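Local atomic coordinates of histone-lysine N-methyltransferase, H3 lysine-9 specific SUVH6 (Arabidopsis thaliana, PDB entry 6A5K), a protein that methylates histone H3 at its K9 site using S-adenosylmethionine and, as a plant SUVH protein with an SRA domain, probably recognises methylated non-CG DNA. Residues Val367-Glu381 / Val478-Leu492. The protein carries 1 engineered substitution. Numbering follows the deposited sequence.
Sequences VRCLKSIPIGSFICE and VMFFAQDNIPPLQEL
Ile373 and Ile486 join their backbones in a reciprocal pair of hydrogen bonds, Ile373 N to Ile486 O at 2.9 Å and Ile486 N back to Ile373 O. Ile379 N gives to Phe480 O, and Phe480 N gives to Cys380 O in a nearly straight bond (174°); between Phe378 and Glu381 a beta bulge shifts the pairing by one residue. A side chain joins in: Asn485 OD1 takes the Ile375 N-H at 2.8 Å, the donor standing above the amide plane. With an alanine at this position, Ile375 N would probably lose its acceptor, and the turn from Pro374 to Ser377 a tie to the other segment.

Among the rings, Phe378 turns its edge to the face of Phe481, planes at 59°. Phe378 also reaches Met479 CB with CE1 (3.8 Å), because its ring swings anti to the backbone N at chi1 171°. The selenium of Met479, a selenomethionine, lies 3.5 Å from Glu381 CB. Leu492 divides its branches: CD2 meets Ile373 CD1 tip to tip at 3.9 Å, and CD1 touches Val367 CG1 and Ile379 CG2.

Water bridges Arg368 NH1 to Leu489 O, while Arg368 NE forms a salt bridge with Glu356. Within the SET domain, these antiparallel pairings link two small sheets: strand 378-381 forms one edge of the first, beside 477-482, with 461-467 beyond; in the second, 365-369 lies between 355-359 and 491-494. Helix 227-234 packs on Pro488 and Leu489.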
loop_
_atom_site.group_PDB
_atom_site.type_symbol
_atom_site.label_atom_id
_atom_site.label_comp_id
_atom_site.label_asym_id
_atom_site.label_seq_id
_atom_site.Cartn_x
_atom_site.Cartn_y
_atom_site.Cartn_z
ATOM N N VAL A 367 -1.448 -6.422 -12.717
ATOM C CA VAL A 367 -0.989 -5.034 -12.632
ATOM C C VAL A 367 -0.010 -4.851 -11.482
ATOM O O VAL A 367 -0.233 -5.371 -10.393
ATOM C CB VAL A 367 -2.177 -4.049 -12.435
ATOM C CG1 VAL A 367 -1.672 -2.616 -12.293
ATOM C CG2 VAL A 367 -3.174 -4.151 -13.589
ATOM N N ARG A 368 1.083 -4.131 -11.727
ATOM C CA ARG A 368 1.974 -3.738 -10.636
ATOM C C ARG A 368 2.478 -2.314 -10.849
ATOM O O ARG A 368 2.253 -1.712 -11.905
ATOM C CB ARG A 368 3.161 -4.709 -10.506
ATOM C CG ARG A 368 4.086 -4.722 -11.732
ATOM C CD ARG A 368 5.118 -5.856 -11.647
ATOM N NE ARG A 368 5.901 -5.970 -12.879
ATOM C CZ ARG A 368 6.578 -7.058 -13.226
ATOM N NH1 ARG A 368 6.566 -8.126 -12.435
ATOM N NH2 ARG A 368 7.262 -7.082 -14.364
ATOM N N CYS A 369 3.162 -1.783 -9.840
ATOM C CA CYS A 369 3.696 -0.424 -9.891
ATOM C C CYS A 369 5.222 -0.437 -9.819
ATOM O O CYS A 369 5.802 -1.241 -9.090
ATOM C CB CYS A 369 3.117 0.411 -8.750
ATOM S SG CYS A 369 3.638 2.137 -8.740
ATOM N N LEU A 370 5.870 0.446 -10.576
ATOM C CA LEU A 370 7.332 0.482 -10.612
ATOM C C LEU A 370 7.937 1.054 -9.333
ATOM O O LEU A 370 9.123 0.876 -9.074
ATOM C CB LEU A 370 7.827 1.287 -11.816
ATOM C CG LEU A 370 7.661 0.650 -13.198
ATOM C CD1 LEU A 370 8.263 1.544 -14.277
ATOM C CD2 LEU A 370 8.303 -0.727 -13.230
ATOM N N LYS A 371 7.137 1.743 -8.529
ATOM C CA LYS A 371 7.632 2.175 -7.225
ATOM C C LYS A 371 6.701 1.764 -6.093
ATOM O O LYS A 371 5.615 1.231 -6.327
ATOM C CB LYS A 371 7.853 3.689 -7.208
ATOM C CG LYS A 371 6.589 4.512 -7.189
ATOM C CD LYS A 371 6.883 5.979 -7.481
ATOM C CE LYS A 371 7.984 6.132 -8.525
ATOM N NZ LYS A 371 8.295 7.562 -8.816
ATOM N N SER A 372 7.143 1.998 -4.864
ATOM C CA SER A 372 6.331 1.662 -3.707
ATOM C C SER A 372 5.108 2.569 -3.643
ATOM O O SER A 372 5.126 3.693 -4.143
ATOM C CB SER A 372 7.156 1.755 -2.416
ATOM O OG SER A 372 7.607 3.073 -2.179
ATOM N N ILE A 373 4.040 2.061 -3.044
ATOM C CA ILE A 373 2.795 2.812 -2.954
ATOM C C ILE A 373 2.420 3.062 -1.495
ATOM O O ILE A 373 2.200 2.116 -0.741
ATOM C CB ILE A 373 1.649 2.072 -3.663
ATOM C CG1 ILE A 373 1.955 1.915 -5.158
ATOM C CG2 ILE A 373 0.330 2.821 -3.468
ATOM C CD1 ILE A 373 1.002 0.967 -5.867
ATOM N N PRO A 374 2.367 4.341 -1.086
ATOM C CA PRO A 374 1.979 4.670 0.293
ATOM C C PRO A 374 0.548 4.234 0.595
ATOM O O PRO A 374 -0.325 4.358 -0.267
ATOM C CB PRO A 374 2.105 6.204 0.347
ATOM C CG PRO A 374 3.028 6.558 -0.785
ATOM C CD PRO A 374 2.741 5.539 -1.861
ATOM N N ILE A 375 0.314 3.730 1.800
ATOM C CA ILE A 375 -1.036 3.328 2.195
ATOM C C ILE A 375 -2.033 4.490 2.023
ATOM O O ILE A 375 -1.714 5.652 2.296
ATOM C CB ILE A 375 -1.056 2.807 3.650
ATOM C CG1 ILE A 375 -2.420 2.190 3.988
ATOM C CG2 ILE A 375 -0.634 3.904 4.649
ATOM C CD1 ILE A 375 -2.383 1.328 5.236
ATOM N N GLY A 376 -3.220 4.177 1.513
ATOM C CA GLY A 376 -4.222 5.200 1.273
ATOM C C GLY A 376 -4.084 5.914 -0.063
ATOM O O GLY A 376 -4.851 6.831 -0.360
ATOM N N SER A 377 -3.120 5.507 -0.884
ATOM C CA SER A 377 -2.955 6.149 -2.192
ATOM C C SER A 377 -4.018 5.703 -3.191
ATOM O O SER A 377 -4.397 4.534 -3.225
ATOM C CB SER A 377 -1.574 5.853 -2.785
ATOM O OG SER A 377 -0.544 6.343 -1.958
ATOM N N PHE A 378 -4.476 6.647 -4.010
ATOM C CA PHE A 378 -5.299 6.339 -5.171
ATOM C C PHE A 378 -4.466 5.621 -6.231
ATOM O O PHE A 378 -3.334 6.019 -6.517
ATOM C CB PHE A 378 -5.909 7.624 -5.748
ATOM C CG PHE A 378 -6.600 7.437 -7.074
ATOM C CD1 PHE A 378 -7.709 6.616 -7.184
ATOM C CD2 PHE A 378 -6.148 8.101 -8.206
ATOM C CE1 PHE A 378 -8.352 6.452 -8.400
ATOM C CE2 PHE A 378 -6.785 7.945 -9.424
ATOM C CZ PHE A 378 -7.892 7.119 -9.523
ATOM N N ILE A 379 -5.027 4.562 -6.805
ATOM C CA ILE A 379 -4.338 3.788 -7.837
ATOM C C ILE A 379 -4.848 4.173 -9.222
ATOM O O ILE A 379 -4.146 4.793 -10.015
ATOM C CB ILE A 379 -4.540 2.262 -7.656
ATOM C CG1 ILE A 379 -4.234 1.826 -6.214
ATOM C CG2 ILE A 379 -3.706 1.494 -8.692
ATOM C CD1 ILE A 379 -2.826 2.195 -5.737
ATOM N N CYS A 380 -6.089 3.793 -9.495
ATOM C CA CYS A 380 -6.720 4.050 -10.784
ATOM C C CYS A 380 -8.214 3.824 -10.653
ATOM O O CYS A 380 -8.683 3.324 -9.635
ATOM C CB CYS A 380 -6.148 3.137 -11.879
ATOM S SG CYS A 380 -6.529 1.382 -11.629
ATOM N N GLU A 381 -8.947 4.190 -11.699
ATOM C CA GLU A 381 -10.380 3.925 -11.796
ATOM C C GLU A 381 -10.618 2.612 -12.528
ATOM O O GLU A 381 -9.776 2.181 -13.311
ATOM C CB GLU A 381 -11.085 5.077 -12.532
ATOM C CG GLU A 381 -12.605 4.961 -12.608
ATOM C CD GLU A 381 -13.275 6.250 -13.068
ATOM O OE1 GLU A 381 -12.558 7.218 -13.391
ATOM O OE2 GLU A 381 -14.521 6.294 -13.107
ATOM N N VAL A 478 -15.761 3.965 -9.680
ATOM C CA VAL A 478 -15.110 2.928 -8.880
ATOM C C VAL A 478 -13.612 3.216 -8.838
ATOM O O VAL A 478 -12.914 3.078 -9.842
ATOM C CB VAL A 478 -15.404 1.524 -9.443
ATOM C CG1 VAL A 478 -14.570 0.454 -8.737
ATOM C CG2 VAL A 478 -16.905 1.223 -9.311
HETATM N N MSE A 479 -13.130 3.652 -7.676
HETATM C CA MSE A 479 -11.745 4.091 -7.525
HETATM C C MSE A 479 -10.988 3.145 -6.608
HETATM O O MSE A 479 -11.435 2.888 -5.493
HETATM C CB MSE A 479 -11.697 5.510 -6.950
HETATM C CG MSE A 479 -12.593 6.513 -7.694
HETATM SE SE MSE A 479 -12.025 6.675 -9.538
HETATM C CE MSE A 479 -12.551 8.526 -9.892
ATOM N N PHE A 480 -9.837 2.644 -7.047
ATOM C CA PHE A 480 -9.056 1.756 -6.186
ATOM C C PHE A 480 -8.056 2.502 -5.307
ATOM O O PHE A 480 -7.387 3.435 -5.760
ATOM C CB PHE A 480 -8.327 0.716 -7.031
ATOM C CG PHE A 480 -9.249 -0.163 -7.805
ATOM C CD1 PHE A 480 -9.942 -1.178 -7.168
ATOM C CD2 PHE A 480 -9.439 0.029 -9.164
ATOM C CE1 PHE A 480 -10.800 -1.996 -7.873
ATOM C CE2 PHE A 480 -10.303 -0.779 -9.870
ATOM C CZ PHE A 480 -10.980 -1.793 -9.225
ATOM N N PHE A 481 -7.964 2.071 -4.048
ATOM C CA PHE A 481 -7.030 2.631 -3.072
ATOM C C PHE A 481 -6.166 1.531 -2.443
ATOM O O PHE A 481 -6.636 0.414 -2.231
ATOM C CB PHE A 481 -7.780 3.362 -1.950
ATOM C CG PHE A 481 -8.359 4.688 -2.355
ATOM C CD1 PHE A 481 -9.609 4.758 -2.962
ATOM C CD2 PHE A 481 -7.664 5.862 -2.110
ATOM C CE1 PHE A 481 -10.148 5.979 -3.332
ATOM C CE2 PHE A 481 -8.204 7.091 -2.478
ATOM C CZ PHE A 481 -9.438 7.148 -3.079
ATOM N N ALA A 482 -4.919 1.859 -2.119
ATOM C CA ALA A 482 -4.048 0.932 -1.387
ATOM C C ALA A 482 -4.446 0.810 0.087
ATOM O O ALA A 482 -4.711 1.815 0.749
ATOM C CB ALA A 482 -2.588 1.379 -1.500
ATOM N N GLN A 483 -4.478 -0.416 0.611
ATOM C CA GLN A 483 -4.697 -0.607 2.046
ATOM C C GLN A 483 -3.465 -1.186 2.760
ATOM O O GLN A 483 -3.549 -1.633 3.903
ATOM C CB GLN A 483 -5.934 -1.489 2.303
ATOM C CG GLN A 483 -5.897 -2.906 1.729
ATOM C CD GLN A 483 -7.085 -3.737 2.209
ATOM O OE1 GLN A 483 -8.049 -3.200 2.759
ATOM N NE2 GLN A 483 -7.013 -5.049 2.017
ATOM N N ASP A 484 -2.323 -1.156 2.073
ATOM C CA ASP A 484 -1.012 -1.405 2.669
ATOM C C ASP A 484 -0.037 -0.358 2.155
ATOM O O ASP A 484 -0.315 0.316 1.168
ATOM C CB ASP A 484 -0.451 -2.783 2.300
ATOM C CG ASP A 484 -1.390 -3.920 2.627
ATOM O OD1 ASP A 484 -1.606 -4.768 1.733
ATOM O OD2 ASP A 484 -1.875 -3.990 3.775
ATOM N N ASN A 485 1.108 -0.239 2.816
ATOM C CA ASN A 485 2.285 0.312 2.160
ATOM C C ASN A 485 2.836 -0.774 1.245
ATOM O O ASN A 485 3.403 -1.753 1.716
ATOM C CB ASN A 485 3.333 0.758 3.178
ATOM C CG ASN A 485 2.893 1.976 3.967
ATOM O OD1 ASN A 485 2.564 3.018 3.395
ATOM N ND2 ASN A 485 2.884 1.851 5.291
ATOM N N ILE A 486 2.650 -0.614 -0.059
ATOM C CA ILE A 486 2.962 -1.689 -0.998
ATOM C C ILE A 486 4.400 -1.585 -1.516
ATOM O O ILE A 486 4.820 -0.522 -1.952
ATOM C CB ILE A 486 1.985 -1.679 -2.192
ATOM C CG1 ILE A 486 0.533 -1.658 -1.694
ATOM C CG2 ILE A 486 2.226 -2.886 -3.087
ATOM C CD1 ILE A 486 -0.513 -1.549 -2.831
ATOM N N PRO A 487 5.159 -2.693 -1.456
ATOM C CA PRO A 487 6.511 -2.717 -2.022
ATOM C C PRO A 487 6.471 -2.508 -3.522
ATOM O O PRO A 487 5.457 -2.833 -4.139
ATOM C CB PRO A 487 7.019 -4.130 -1.686
ATOM C CG PRO A 487 6.119 -4.617 -0.584
ATOM C CD PRO A 487 4.792 -3.983 -0.845
ATOM N N PRO A 488 7.557 -1.981 -4.111
ATOM C CA PRO A 488 7.572 -1.857 -5.571
ATOM C C PRO A 488 7.443 -3.224 -6.228
ATOM O O PRO A 488 7.960 -4.211 -5.689
ATOM C CB PRO A 488 8.935 -1.213 -5.866
ATOM C CG PRO A 488 9.768 -1.513 -4.667
ATOM C CD PRO A 488 8.825 -1.554 -3.498
ATOM N N LEU A 489 6.711 -3.266 -7.338
ATOM C CA LEU A 489 6.569 -4.443 -8.203
ATOM C C LEU A 489 5.737 -5.567 -7.591
ATOM O O LEU A 489 5.637 -6.640 -8.175
ATOM C CB LEU A 489 7.952 -4.974 -8.609
ATOM C CG LEU A 489 8.830 -3.985 -9.385
ATOM C CD1 LEU A 489 10.244 -4.528 -9.547
ATOM C CD2 LEU A 489 8.220 -3.652 -10.747
ATOM N N GLN A 490 5.148 -5.337 -6.419
ATOM C CA GLN A 490 4.218 -6.309 -5.851
ATOM C C GLN A 490 2.911 -6.250 -6.631
ATOM O O GLN A 490 2.417 -5.158 -6.933
ATOM C CB GLN A 490 3.963 -6.041 -4.361
ATOM C CG GLN A 490 2.952 -6.997 -3.727
ATOM C CD GLN A 490 2.779 -6.790 -2.228
ATOM O OE1 GLN A 490 1.801 -6.183 -1.777
ATOM N NE2 GLN A 490 3.719 -7.315 -1.444
ATOM N N GLU A 491 2.351 -7.410 -6.967
ATOM C CA GLU A 491 1.110 -7.408 -7.738
ATOM C C GLU A 491 -0.008 -6.713 -6.953
ATOM O O GLU A 491 -0.190 -6.955 -5.752
ATOM C CB GLU A 491 0.686 -8.827 -8.114
ATOM C CG GLU A 491 -0.525 -8.855 -9.050
ATOM C CD GLU A 491 -0.868 -10.245 -9.559
ATOM O OE1 GLU A 491 -0.181 -11.224 -9.187
ATOM O OE2 GLU A 491 -1.834 -10.354 -10.341
ATOM N N LEU A 492 -0.736 -5.834 -7.638
ATOM C CA LEU A 492 -1.905 -5.166 -7.075
ATOM C C LEU A 492 -3.161 -6.010 -7.305
ATOM O O LEU A 492 -3.401 -6.469 -8.419
ATOM C CB LEU A 492 -2.081 -3.784 -7.703
ATOM C CG LEU A 492 -0.845 -2.889 -7.748
ATOM C CD1 LEU A 492 -1.179 -1.569 -8.440
ATOM C CD2 LEU A 492 -0.353 -2.640 -6.336
HETATM O O HOH W 1 -3.065 -7.744 -10.759
HETATM O O HOH W 2 5.861 -8.726 -9.829
HETATM O O HOH W 3 3.497 -2.779 -7.427
HETATM O O HOH W 4 3.989 -0.796 -5.281
HETATM O O HOH W 5 -15.760 3.943 -12.476
#